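Local coordinates for pantothenate synthetase (Francisella tularensis subsp. tularensis, PDB 3N8H), which probably catalyses the ATP-dependent condensation of pantoate with beta-alanine to give pantothenate, by way of a pantoyl-adenylate intermediate, at residues 26-31 with 145-150; 58-63 with 99-104; 149-154 with 253-258. All coordinates share one frame; numbering follows the deposited sequence.

Interaction 1: 26-31 with 145-150. With AMP (adenosine monophosphate), chain D.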
loop_
_atom_site.group_PDB
_atom_site.type_symbol
_atom_site.label_atom_id
_atom_site.label_comp_id
_atom_site.label_asym_id
_atom_site.label_seq_id
_atom_site.Cartn_x
_atom_site.Cartn_y
_atom_site.Cartn_z
ATOM N N ILE A 26 4.188 20.646 9.976
ATOM C CA ILE A 26 2.861 20.417 9.418
ATOM C C ILE A 26 2.098 19.386 10.244
ATOM O O ILE A 26 2.571 18.259 10.451
ATOM C CB ILE A 26 2.947 19.924 7.975
ATOM C CG1 ILE A 26 3.869 20.831 7.160
ATOM C CG2 ILE A 26 1.547 19.843 7.355
ATOM C CD1 ILE A 26 3.892 20.519 5.685
ATOM N N GLY A 27 0.921 19.778 10.717
ATOM C CA GLY A 27 0.018 18.854 11.388
ATOM C C GLY A 27 -1.176 18.484 10.517
ATOM O O GLY A 27 -1.750 19.329 9.823
ATOM N N PHE A 28 -1.555 17.217 10.547
ATOM C CA PHE A 28 -2.614 16.747 9.663
ATOM C C PHE A 28 -3.737 16.076 10.445
ATOM O O PHE A 28 -3.492 15.185 11.256
ATOM C CB PHE A 28 -2.040 15.781 8.624
ATOM C CG PHE A 28 -3.093 15.136 7.734
ATOM C CD1 PHE A 28 -3.003 13.791 7.391
ATOM C CD2 PHE A 28 -4.169 15.871 7.255
ATOM C CE1 PHE A 28 -3.968 13.190 6.576
ATOM C CE2 PHE A 28 -5.142 15.283 6.428
ATOM C CZ PHE A 28 -5.037 13.953 6.086
ATOM N N VAL A 29 -4.970 16.498 10.209
ATOM C CA VAL A 29 -6.106 15.844 10.857
ATOM C C VAL A 29 -7.088 15.303 9.803
ATOM O O VAL A 29 -7.878 16.049 9.274
ATOM C CB VAL A 29 -6.863 16.802 11.816
ATOM C CG1 VAL A 29 -8.018 16.054 12.519
ATOM C CG2 VAL A 29 -5.935 17.409 12.898
ATOM N N PRO A 30 -7.025 13.997 9.486
ATOM C CA PRO A 30 -7.978 13.470 8.490
ATOM C C PRO A 30 -9.352 13.272 9.125
ATOM O O PRO A 30 -9.441 12.876 10.291
ATOM C CB PRO A 30 -7.368 12.103 8.095
ATOM C CG PRO A 30 -6.590 11.670 9.345
ATOM C CD PRO A 30 -6.072 12.980 9.964
ATOM N N THR A 31 -10.419 13.539 8.381
ATOM C CA THR A 31 -11.778 13.326 8.914
ATOM C C THR A 31 -12.675 12.969 7.742
ATOM O O THR A 31 -12.250 13.037 6.593
ATOM C CB THR A 31 -12.349 14.613 9.621
ATOM O OG1 THR A 31 -12.965 15.484 8.665
ATOM C CG2 THR A 31 -11.250 15.407 10.347
ATOM N N ASN A 145 4.250 16.264 9.181
ATOM C CA ASN A 145 5.161 15.919 10.258
ATOM C C ASN A 145 4.432 15.183 11.376
ATOM O O ASN A 145 4.989 14.250 11.988
ATOM C CB ASN A 145 5.796 17.185 10.828
ATOM C CG ASN A 145 6.626 17.924 9.811
ATOM O OD1 ASN A 145 6.264 19.021 9.364
ATOM N ND2 ASN A 145 7.752 17.332 9.435
ATOM N N ASN A 146 3.192 15.618 11.639
ATOM C CA ASN A 146 2.393 15.087 12.739
ATOM C C ASN A 146 0.976 14.695 12.339
ATOM O O ASN A 146 0.257 15.469 11.705
ATOM C CB ASN A 146 2.319 16.082 13.895
ATOM C CG ASN A 146 3.687 16.356 14.509
ATOM O OD1 ASN A 146 4.361 15.452 14.994
ATOM N ND2 ASN A 146 4.094 17.605 14.480
ATOM N N LEU A 147 0.581 13.490 12.738
ATOM C CA LEU A 147 -0.758 12.974 12.440
ATOM C C LEU A 147 -1.561 12.835 13.736
ATOM O O LEU A 147 -1.092 12.218 14.681
ATOM C CB LEU A 147 -0.672 11.593 11.764
ATOM C CG LEU A 147 -2.006 10.920 11.395
ATOM C CD1 LEU A 147 -2.812 11.800 10.455
ATOM C CD2 LEU A 147 -1.798 9.484 10.788
ATOM N N TYR A 148 -2.778 13.376 13.755
ATOM C CA TYR A 148 -3.626 13.360 14.963
ATOM C C TYR A 148 -4.822 12.420 14.774
ATOM O O TYR A 148 -5.571 12.548 13.803
ATOM C CB TYR A 148 -4.058 14.808 15.346
ATOM C CG TYR A 148 -2.825 15.637 15.643
ATOM C CD1 TYR A 148 -2.357 15.780 16.934
ATOM C CD2 TYR A 148 -2.073 16.162 14.619
ATOM C CE1 TYR A 148 -1.177 16.469 17.207
ATOM C CE2 TYR A 148 -0.907 16.854 14.875
ATOM C CZ TYR A 148 -0.457 17.001 16.161
ATOM O OH TYR A 148 0.718 17.710 16.381
ATOM N N LEU A 149 -4.947 11.457 15.696
ATOM C CA LEU A 149 -5.951 10.406 15.641
ATOM C C LEU A 149 -6.644 10.300 16.997
ATOM O O LEU A 149 -6.016 10.524 18.038
ATOM C CB LEU A 149 -5.306 9.045 15.303
ATOM C CG LEU A 149 -4.551 8.837 13.980
ATOM C CD1 LEU A 149 -3.974 7.431 13.921
ATOM C CD2 LEU A 149 -5.475 9.089 12.782
ATOM N N GLY A 150 -7.934 9.950 16.986
ATOM C CA GLY A 150 -8.677 9.779 18.218
ATOM C C GLY A 150 -8.537 8.350 18.751
ATOM O O GLY A 150 -8.584 7.367 18.004
HETATM P P AMP D . -14.157 10.209 11.571
HETATM O O1P AMP D . -14.437 11.568 10.937
HETATM O O2P AMP D . -15.216 9.669 12.484
HETATM O O3P AMP D . -13.663 9.201 10.598
HETATM O "O5'" AMP D . -12.993 10.557 12.645
HETATM C "C5'" AMP D . -11.861 11.364 12.317
HETATM C "C4'" AMP D . -10.877 11.368 13.461
HETATM O "O4'" AMP D . -11.525 11.943 14.640
HETATM C "C3'" AMP D . -10.374 9.972 13.868
HETATM O "O3'" AMP D . -9.012 10.060 14.319
HETATM C "C2'" AMP D . -11.284 9.637 15.043
HETATM O "O2'" AMP D . -10.803 8.651 15.943
HETATM C "C1'" AMP D . -11.437 11.006 15.703
HETATM N N9 AMP D . -12.607 11.077 16.585
HETATM C C8 AMP D . -13.872 10.723 16.257
HETATM N N7 AMP D . -14.702 10.878 17.326
HETATM C C5 AMP D . -13.948 11.313 18.368
HETATM C C6 AMP D . -14.203 11.671 19.779
HETATM N N6 AMP D . -15.447 11.564 20.274
HETATM N N1 AMP D . -13.178 12.090 20.543
HETATM C C2 AMP D . -11.929 12.161 20.023
HETATM N N3 AMP D . -11.620 11.859 18.744
HETATM C C4 AMP D . -12.575 11.438 17.874
HETATM O O HOH W 1 -7.766 11.812 12.554
#

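Interaction 2: 58-63 with 99-104. With PRO (proline), chain C.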
loop_
_atom_site.group_PDB
_atom_site.type_symbol
_atom_site.label_atom_id
_atom_site.label_comp_id
_atom_site.label_asym_id
_atom_site.label_seq_id
_atom_site.Cartn_x
_atom_site.Cartn_y
_atom_site.Cartn_z
ATOM N N PHE A 58 -13.186 13.837 3.610
ATOM C CA PHE A 58 -13.373 12.917 2.507
ATOM C C PHE A 58 -14.094 11.700 3.053
ATOM O O PHE A 58 -13.532 10.943 3.861
ATOM C CB PHE A 58 -12.036 12.514 1.851
ATOM C CG PHE A 58 -12.193 11.533 0.686
ATOM C CD1 PHE A 58 -11.655 10.240 0.757
ATOM C CD2 PHE A 58 -12.896 11.904 -0.466
ATOM C CE1 PHE A 58 -11.807 9.331 -0.306
ATOM C CE2 PHE A 58 -13.058 11.008 -1.528
ATOM C CZ PHE A 58 -12.504 9.718 -1.454
ATOM N N VAL A 59 -15.355 11.549 2.637
ATOM C CA VAL A 59 -16.125 10.375 2.969
ATOM C C VAL A 59 -15.703 9.242 2.038
ATOM O O VAL A 59 -16.168 9.123 0.895
ATOM C CB VAL A 59 -17.649 10.604 2.846
ATOM C CG1 VAL A 59 -18.372 9.406 3.422
ATOM C CG2 VAL A 59 -18.102 11.892 3.595
ATOM N N ASN A 60 -14.814 8.408 2.543
ATOM C CA ASN A 60 -14.209 7.347 1.753
ATOM C C ASN A 60 -15.132 6.151 1.517
ATOM O O ASN A 60 -15.386 5.379 2.443
ATOM C CB ASN A 60 -12.905 6.892 2.426
ATOM C CG ASN A 60 -12.258 5.751 1.703
ATOM O OD1 ASN A 60 -12.226 5.732 0.477
ATOM N ND2 ASN A 60 -11.742 4.781 2.454
ATOM N N PRO A 61 -15.604 5.968 0.266
ATOM C CA PRO A 61 -16.568 4.899 -0.020
ATOM C C PRO A 61 -16.003 3.503 0.221
ATOM O O PRO A 61 -16.761 2.587 0.520
ATOM C CB PRO A 61 -16.850 5.037 -1.522
ATOM C CG PRO A 61 -16.195 6.293 -1.964
ATOM C CD PRO A 61 -15.216 6.723 -0.942
ATOM N N THR A 62 -14.685 3.324 0.091
ATOM C CA THR A 62 -14.133 1.957 0.089
ATOM C C THR A 62 -14.139 1.357 1.482
ATOM O O THR A 62 -13.940 0.157 1.659
ATOM C CB THR A 62 -12.711 1.861 -0.497
ATOM O OG1 THR A 62 -11.782 2.567 0.348
ATOM C CG2 THR A 62 -12.674 2.406 -1.927
ATOM N N GLN A 63 -14.370 2.199 2.478
ATOM C CA GLN A 63 -14.379 1.707 3.844
ATOM C C GLN A 63 -15.778 1.515 4.426
ATOM O O GLN A 63 -15.927 1.073 5.573
ATOM C CB GLN A 63 -13.520 2.596 4.738
ATOM C CG GLN A 63 -14.093 3.957 5.090
ATOM C CD GLN A 63 -13.099 4.755 5.906
ATOM O OE1 GLN A 63 -13.340 5.093 7.076
ATOM N NE2 GLN A 63 -11.956 5.042 5.302
ATOM N N ASP A 99 -10.464 12.268 -7.584
ATOM C CA ASP A 99 -9.131 12.730 -7.177
ATOM C C ASP A 99 -8.370 11.581 -6.488
ATOM O O ASP A 99 -7.196 11.327 -6.765
ATOM C CB ASP A 99 -9.243 13.901 -6.203
ATOM C CG ASP A 99 -9.771 15.172 -6.864
ATOM O OD1 ASP A 99 -10.415 15.988 -6.161
ATOM O OD2 ASP A 99 -9.555 15.339 -8.081
ATOM N N ILE A 100 -9.050 10.889 -5.584
ATOM C CA ILE A 100 -8.380 9.922 -4.719
ATOM C C ILE A 100 -8.209 8.558 -5.377
ATOM O O ILE A 100 -7.182 7.875 -5.186
ATOM C CB ILE A 100 -9.096 9.789 -3.343
ATOM C CG1 ILE A 100 -9.082 11.133 -2.616
ATOM C CG2 ILE A 100 -8.409 8.733 -2.475
ATOM C CD1 ILE A 100 -7.679 11.712 -2.405
ATOM N N TYR A 101 -9.220 8.168 -6.146
ATOM C CA TYR A 101 -9.227 6.903 -6.871
ATOM C C TYR A 101 -9.435 7.175 -8.345
ATOM O O TYR A 101 -10.519 6.954 -8.865
ATOM C CB TYR A 101 -10.378 6.037 -6.400
ATOM C CG TYR A 101 -10.302 5.698 -4.944
ATOM C CD1 TYR A 101 -9.510 4.633 -4.491
ATOM C CD2 TYR A 101 -11.016 6.444 -4.015
ATOM C CE1 TYR A 101 -9.451 4.328 -3.152
ATOM C CE2 TYR A 101 -10.976 6.145 -2.682
ATOM C CZ TYR A 101 -10.197 5.095 -2.247
ATOM O OH TYR A 101 -10.176 4.820 -0.899
ATOM N N PRO A 102 -8.388 7.658 -9.025
ATOM C CA PRO A 102 -8.483 7.993 -10.447
ATOM C C PRO A 102 -9.003 6.835 -11.300
ATOM O O PRO A 102 -9.737 7.078 -12.254
ATOM C CB PRO A 102 -7.034 8.344 -10.830
ATOM C CG PRO A 102 -6.176 7.831 -9.683
ATOM C CD PRO A 102 -7.057 7.952 -8.471
ATOM N N ASP A 103 -8.636 5.596 -10.955
ATOM C CA ASP A 103 -8.953 4.427 -11.778
ATOM C C ASP A 103 -9.817 3.438 -10.995
ATOM O O ASP A 103 -9.946 2.270 -11.365
ATOM C CB ASP A 103 -7.660 3.725 -12.237
ATOM C CG ASP A 103 -6.758 4.642 -13.049
ATOM O OD1 ASP A 103 -7.254 5.197 -14.055
ATOM O OD2 ASP A 103 -5.561 4.817 -12.684
ATOM N N GLY A 104 -10.411 3.924 -9.912
ATOM C CA GLY A 104 -11.184 3.080 -9.020
ATOM C C GLY A 104 -10.313 2.458 -7.947
ATOM O O GLY A 104 -9.147 2.815 -7.790
HETATM N N PRO C . -14.974 6.559 11.295
HETATM C CA PRO C . -14.608 5.768 10.124
HETATM C C PRO C . -15.838 5.061 9.554
HETATM O O PRO C . -16.900 5.085 10.190
HETATM C CB PRO C . -13.620 4.750 10.697
HETATM C CG PRO C . -12.978 5.472 11.835
HETATM C CD PRO C . -14.046 6.359 12.422
#

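Interaction 3: 149-154 with 253-258. With AMP (adenosine monophosphate), chain D; PRO (proline), chain C.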
loop_
_atom_site.group_PDB
_atom_site.type_symbol
_atom_site.label_atom_id
_atom_site.label_comp_id
_atom_site.label_asym_id
_atom_site.label_seq_id
_atom_site.Cartn_x
_atom_site.Cartn_y
_atom_site.Cartn_z
ATOM N N LEU A 149 -4.947 11.457 15.696
ATOM C CA LEU A 149 -5.951 10.406 15.641
ATOM C C LEU A 149 -6.644 10.300 16.997
ATOM O O LEU A 149 -6.016 10.524 18.038
ATOM C CB LEU A 149 -5.306 9.045 15.303
ATOM C CG LEU A 149 -4.551 8.837 13.980
ATOM C CD1 LEU A 149 -3.974 7.431 13.921
ATOM C CD2 LEU A 149 -5.475 9.089 12.782
ATOM N N GLY A 150 -7.934 9.950 16.986
ATOM C CA GLY A 150 -8.677 9.779 18.218
ATOM C C GLY A 150 -8.537 8.350 18.751
ATOM O O GLY A 150 -8.584 7.367 18.004
ATOM N N GLU A 151 -8.352 8.236 20.058
ATOM C CA GLU A 151 -8.298 6.937 20.721
ATOM C C GLU A 151 -9.588 6.106 20.537
ATOM O O GLU A 151 -9.577 4.862 20.596
ATOM C CB GLU A 151 -8.027 7.167 22.206
ATOM C CG GLU A 151 -8.011 5.918 23.042
ATOM C CD GLU A 151 -7.912 6.245 24.508
ATOM O OE1 GLU A 151 -8.957 6.219 25.193
ATOM O OE2 GLU A 151 -6.790 6.549 24.963
ATOM N N LYS A 152 -10.703 6.785 20.310
ATOM C CA LYS A 152 -11.980 6.078 20.181
ATOM C C LYS A 152 -11.942 4.978 19.127
ATOM O O LYS A 152 -12.562 3.928 19.287
ATOM C CB LYS A 152 -13.100 7.050 19.831
ATOM C CG LYS A 152 -14.481 6.431 20.015
ATOM C CD LYS A 152 -15.567 7.345 19.517
ATOM C CE LYS A 152 -15.824 7.098 18.068
ATOM N NZ LYS A 152 -16.454 8.297 17.465
ATOM N N ASP A 153 -11.252 5.246 18.022
ATOM C CA ASP A 153 -11.090 4.250 16.979
ATOM C C ASP A 153 -9.756 3.539 17.228
ATOM O O ASP A 153 -8.743 3.762 16.538
ATOM C CB ASP A 153 -11.150 4.936 15.628
ATOM C CG ASP A 153 -12.473 5.657 15.415
ATOM O OD1 ASP A 153 -13.467 4.957 15.119
ATOM O OD2 ASP A 153 -12.513 6.906 15.551
ATOM N N TYR A 154 -9.763 2.704 18.262
ATOM C CA TYR A 154 -8.526 2.123 18.805
ATOM C C TYR A 154 -7.748 1.246 17.828
ATOM O O TYR A 154 -6.499 1.336 17.709
ATOM C CB TYR A 154 -8.838 1.289 20.047
ATOM C CG TYR A 154 -7.633 1.080 20.923
ATOM C CD1 TYR A 154 -7.231 2.067 21.819
ATOM C CD2 TYR A 154 -6.892 -0.101 20.854
ATOM C CE1 TYR A 154 -6.126 1.886 22.635
ATOM C CE2 TYR A 154 -5.774 -0.295 21.669
ATOM C CZ TYR A 154 -5.400 0.705 22.558
ATOM O OH TYR A 154 -4.301 0.538 23.372
ATOM N N ILE A 253 -19.635 3.025 18.252
ATOM C CA ILE A 253 -18.607 2.227 18.912
ATOM C C ILE A 253 -17.969 3.040 20.015
ATOM O O ILE A 253 -18.074 4.284 20.050
ATOM C CB ILE A 253 -17.494 1.723 17.933
ATOM C CG1 ILE A 253 -16.377 2.771 17.715
ATOM C CG2 ILE A 253 -18.099 1.271 16.610
ATOM C CD1 ILE A 253 -15.275 2.331 16.746
ATOM N N ASP A 254 -17.311 2.325 20.915
ATOM C CA ASP A 254 -16.590 2.935 22.020
ATOM C C ASP A 254 -15.503 1.983 22.570
ATOM O O ASP A 254 -15.564 0.765 22.403
ATOM C CB ASP A 254 -17.590 3.330 23.129
ATOM C CG ASP A 254 -17.026 4.363 24.085
ATOM O OD1 ASP A 254 -15.851 4.817 23.894
ATOM O OD2 ASP A 254 -17.738 4.700 25.050
ATOM N N ASN A 255 -14.496 2.548 23.218
ATOM C CA ASN A 255 -13.613 1.743 24.033
ATOM C C ASN A 255 -13.099 2.631 25.165
ATOM O O ASN A 255 -12.997 3.851 25.010
ATOM C CB ASN A 255 -12.470 1.170 23.192
ATOM C CG ASN A 255 -11.419 2.173 22.936
ATOM O OD1 ASN A 255 -10.494 2.351 23.752
ATOM N ND2 ASN A 255 -11.577 2.908 21.846
ATOM N N PHE A 256 -12.834 2.031 26.314
ATOM C CA PHE A 256 -12.311 2.755 27.479
ATOM C C PHE A 256 -11.616 1.754 28.399
ATOM O O PHE A 256 -11.840 0.545 28.281
ATOM C CB PHE A 256 -13.457 3.475 28.231
ATOM C CG PHE A 256 -14.745 2.669 28.303
ATOM C CD1 PHE A 256 -14.860 1.599 29.174
ATOM C CD2 PHE A 256 -15.830 2.976 27.482
ATOM C CE1 PHE A 256 -16.044 0.850 29.250
ATOM C CE2 PHE A 256 -17.015 2.223 27.539
ATOM C CZ PHE A 256 -17.111 1.151 28.435
ATOM N N LEU A 257 -10.769 2.249 29.301
ATOM C CA LEU A 257 -10.149 1.407 30.328
ATOM C C LEU A 257 -11.223 0.785 31.214
ATOM O O LEU A 257 -12.179 1.451 31.576
ATOM C CB LEU A 257 -9.210 2.238 31.192
ATOM C CG LEU A 257 -7.960 2.790 30.507
ATOM C CD1 LEU A 257 -7.256 3.791 31.406
ATOM C CD2 LEU A 257 -7.025 1.647 30.153
ATOM N N LYS A 258 -11.069 -0.498 31.549
ATOM C CA LYS A 258 -12.038 -1.200 32.393
ATOM C C LYS A 258 -12.136 -0.575 33.780
ATOM O O LYS A 258 -13.222 -0.457 34.337
ATOM C CB LYS A 258 -11.690 -2.696 32.478
ATOM C CG LYS A 258 -12.620 -3.540 33.366
ATOM C CD LYS A 258 -12.157 -3.550 34.824
ATOM C CE LYS A 258 -12.901 -4.587 35.665
ATOM N NZ LYS A 258 -12.616 -5.987 35.226
HETATM P P AMP D . -14.157 10.209 11.571
HETATM O O1P AMP D . -14.437 11.568 10.937
HETATM O O2P AMP D . -15.216 9.669 12.484
HETATM O O3P AMP D . -13.663 9.201 10.598
HETATM O "O5'" AMP D . -12.993 10.557 12.645
HETATM C "C5'" AMP D . -11.861 11.364 12.317
HETATM C "C4'" AMP D . -10.877 11.368 13.461
HETATM O "O4'" AMP D . -11.525 11.943 14.640
HETATM C "C3'" AMP D . -10.374 9.972 13.868
HETATM O "O3'" AMP D . -9.012 10.060 14.319
HETATM C "C2'" AMP D . -11.284 9.637 15.043
HETATM O "O2'" AMP D . -10.803 8.651 15.943
HETATM C "C1'" AMP D . -11.437 11.006 15.703
HETATM N N9 AMP D . -12.607 11.077 16.585
HETATM C C8 AMP D . -13.872 10.723 16.257
HETATM N N7 AMP D . -14.702 10.878 17.326
HETATM C C5 AMP D . -13.948 11.313 18.368
HETATM C C6 AMP D . -14.203 11.671 19.779
HETATM N N6 AMP D . -15.447 11.564 20.274
HETATM N N1 AMP D . -13.178 12.090 20.543
HETATM C C2 AMP D . -11.929 12.161 20.023
HETATM N N3 AMP D . -11.620 11.859 18.744
HETATM C C4 AMP D . -12.575 11.438 17.874
HETATM N N PRO C . -14.974 6.559 11.295
HETATM C CA PRO C . -14.608 5.768 10.124
HETATM C C PRO C . -15.838 5.061 9.554
HETATM O O PRO C . -16.900 5.085 10.190
HETATM C CB PRO C . -13.620 4.750 10.697
HETATM C CG PRO C . -12.978 5.472 11.835
HETATM C CD PRO C . -14.046 6.359 12.422
HETATM O O HOH W 2 -11.654 5.905 23.916
HETATM O O HOH W 3 -18.997 6.535 18.712
#

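Interaction 1: 26-31 with 145-150
Phe28 and Leu147 lie side by side on one face of a parallel strand pair, their side chains pointing the same way. Each holds CG anti to its own backbone N (chi1 175° and 180°), and Leu147 CD1 settles 3.7 Å from Phe28 CD1. The same methyl also meets Pro30, whose ring crosses the leucine chain at about a right angle, with CD 3.5 Å from Leu147 CD1. One leucine branch thus serves two rings.

The other face is built differently. Tyr148 turns CG beside its backbone N (chi1 -61°), which carries the ring back along the sheet toward Gly27. There the ring meets the neighbouring strand by its edge, CE2 standing 4.1 Å from Gly27 CA, an approach helped by the lack of a side chain on the glycine. Val29 crosses the base of the tyrosine, its CG2 4.0 Å from Tyr148 CB.

At the start of the pair, Asn145 imitates a strand residue: its OD1 accepts the N-H of Ile26 at 2.7 Å, in the carbonyl plane and on a lone pair, while Ile26 O is gripped by the N-H groups of both Asn145 and Asn146. Phe28 N to Asn146 O and Tyr148 N to Phe28 O continue the ladder. Farther on the strands part, and a water donates to Pro30 O and, at 2.6 Å, to Tyr148 O while also bonding the ribose O3' of AMP. Gly150 N donates to that same O3' at 2.9 Å. A nucleotide held at the C-terminal ends of parallel strands is characteristic of the Rossmann-like HUP fold.

Strands 52-57 and 172-176 flank the pair. Helix 37-49 lies against Val29 and Tyr148, with Glu49 at its end and Asn50 just beyond bonding the tyrosine hydroxyl.

Interaction 2: 58-63 with 99-104
Tyr101, Phe58 and Ile100 carry this contact, with the isoleucine set between two rings. Ile100 keeps CG1 beside its backbone N and CG2 anti to it, an arrangement that lets CG1 lie on Phe58 while CG2 bears on the face of Tyr101. CG1 sits over one face of Phe58 in a CH-pi contact, 4.0 Å from the ring centroid and 15° off the normal; CG2 lies 3.6 Å above the plane of the adjoining Tyr101 ring, toward its rim. The aromatic rings also touch each other directly: Tyr101 CE2 approaches the edge of Phe58, 4.1 Å from CE1.

At its far end the tyrosine changes from apolar to polar company. Its OH donates to Asn60 OD1 at 2.6 Å, from a position tilted 30° out of the carbonyl plane. The amide and phenol planes are nearly parallel, 11° apart, although the side chains themselves cross at about a right angle. Thr62 meets the tyrosine tip to tip. The bond ties Asn60 to Tyr101, the first residue beyond helix 97-100; Gln63, three positions after Asn60, belongs to the proline pocket and is predicted to bind pantoate and beta-alanine.

Val134 of helix 127-142 packs against Phe58, Asn60 and Tyr101 alike. The loop 58-63 follows strand 52-57, and the turn beyond Tyr101 reaches the dimer interface, where Asp103 forms a salt bridge with Lys165 of the second subunit.

Interaction 3: 149-154 with 253-258
Asn255 ND2 reaches across to the backbone of the nucleotide-binding loop, donating to Glu151 O at 3.1 Å with an N-H...O angle of 160°; Lys152 O lies 2.9 Å from the same nitrogen. With CG in the crowded position between its backbone N and carbonyl carbon (chi1 78°), the asparagine brings its amide against Tyr154, whose CB is 3.7 Å from ND2 and whose ring is turned 66° to the amide plane. The other end of the amide, OD1, is held by Arg240, which also makes a salt bridge with Glu151. A water donating to both Glu151 OE1 and Asn255 O adds a further link.

The methylenes of Lys152 pass the carbonyl O of Ile253 before the chain bends at chi3 toward the nucleotide, NZ ending 3.1 Å from AMP N7. Leu187 O and Ser188 OG bind that ammonium, and a water that donates to Ile253 O at 2.8 Å completes a weak bridge to it. Asp153 faces both ligands: OD2 lies close to the ribose O2', at a separation so short that its exact length is doubtful, while OD1 lies 3.1 Å from CD of the bound proline and 3.6 Å from Ile253 CD1.

The contact joins the loop between strand 146-150 and helix 154-166, with the first residue of that helix, to strand 250-257 of the antiparallel sheet. Strand 240-247 pairs with that strand, and its Phe242 meets the Tyr154 ring steeply.

All three contacts have segments that reach a bound ligand. Interactions 1 and 3 share Leu149 and Gly150 at the end of strand 146-150, with centres about 17 Å apart: interaction 1 pairs that strand inside the parallel sheet, and interaction 3 joins the loop after it to the antiparallel sheet, with AMP touching both. Interaction 2, nested along the chain within the loop closed by interaction 1, meets it where Thr31 O and Phe58 N probably bond. It closes before interaction 3 opens, and their centres stand about 26 Å apart on opposite sides of the chain's centre, yet both reach the bound proline. Nucleotide and proline sites are thus assembled from segments distant in sequence.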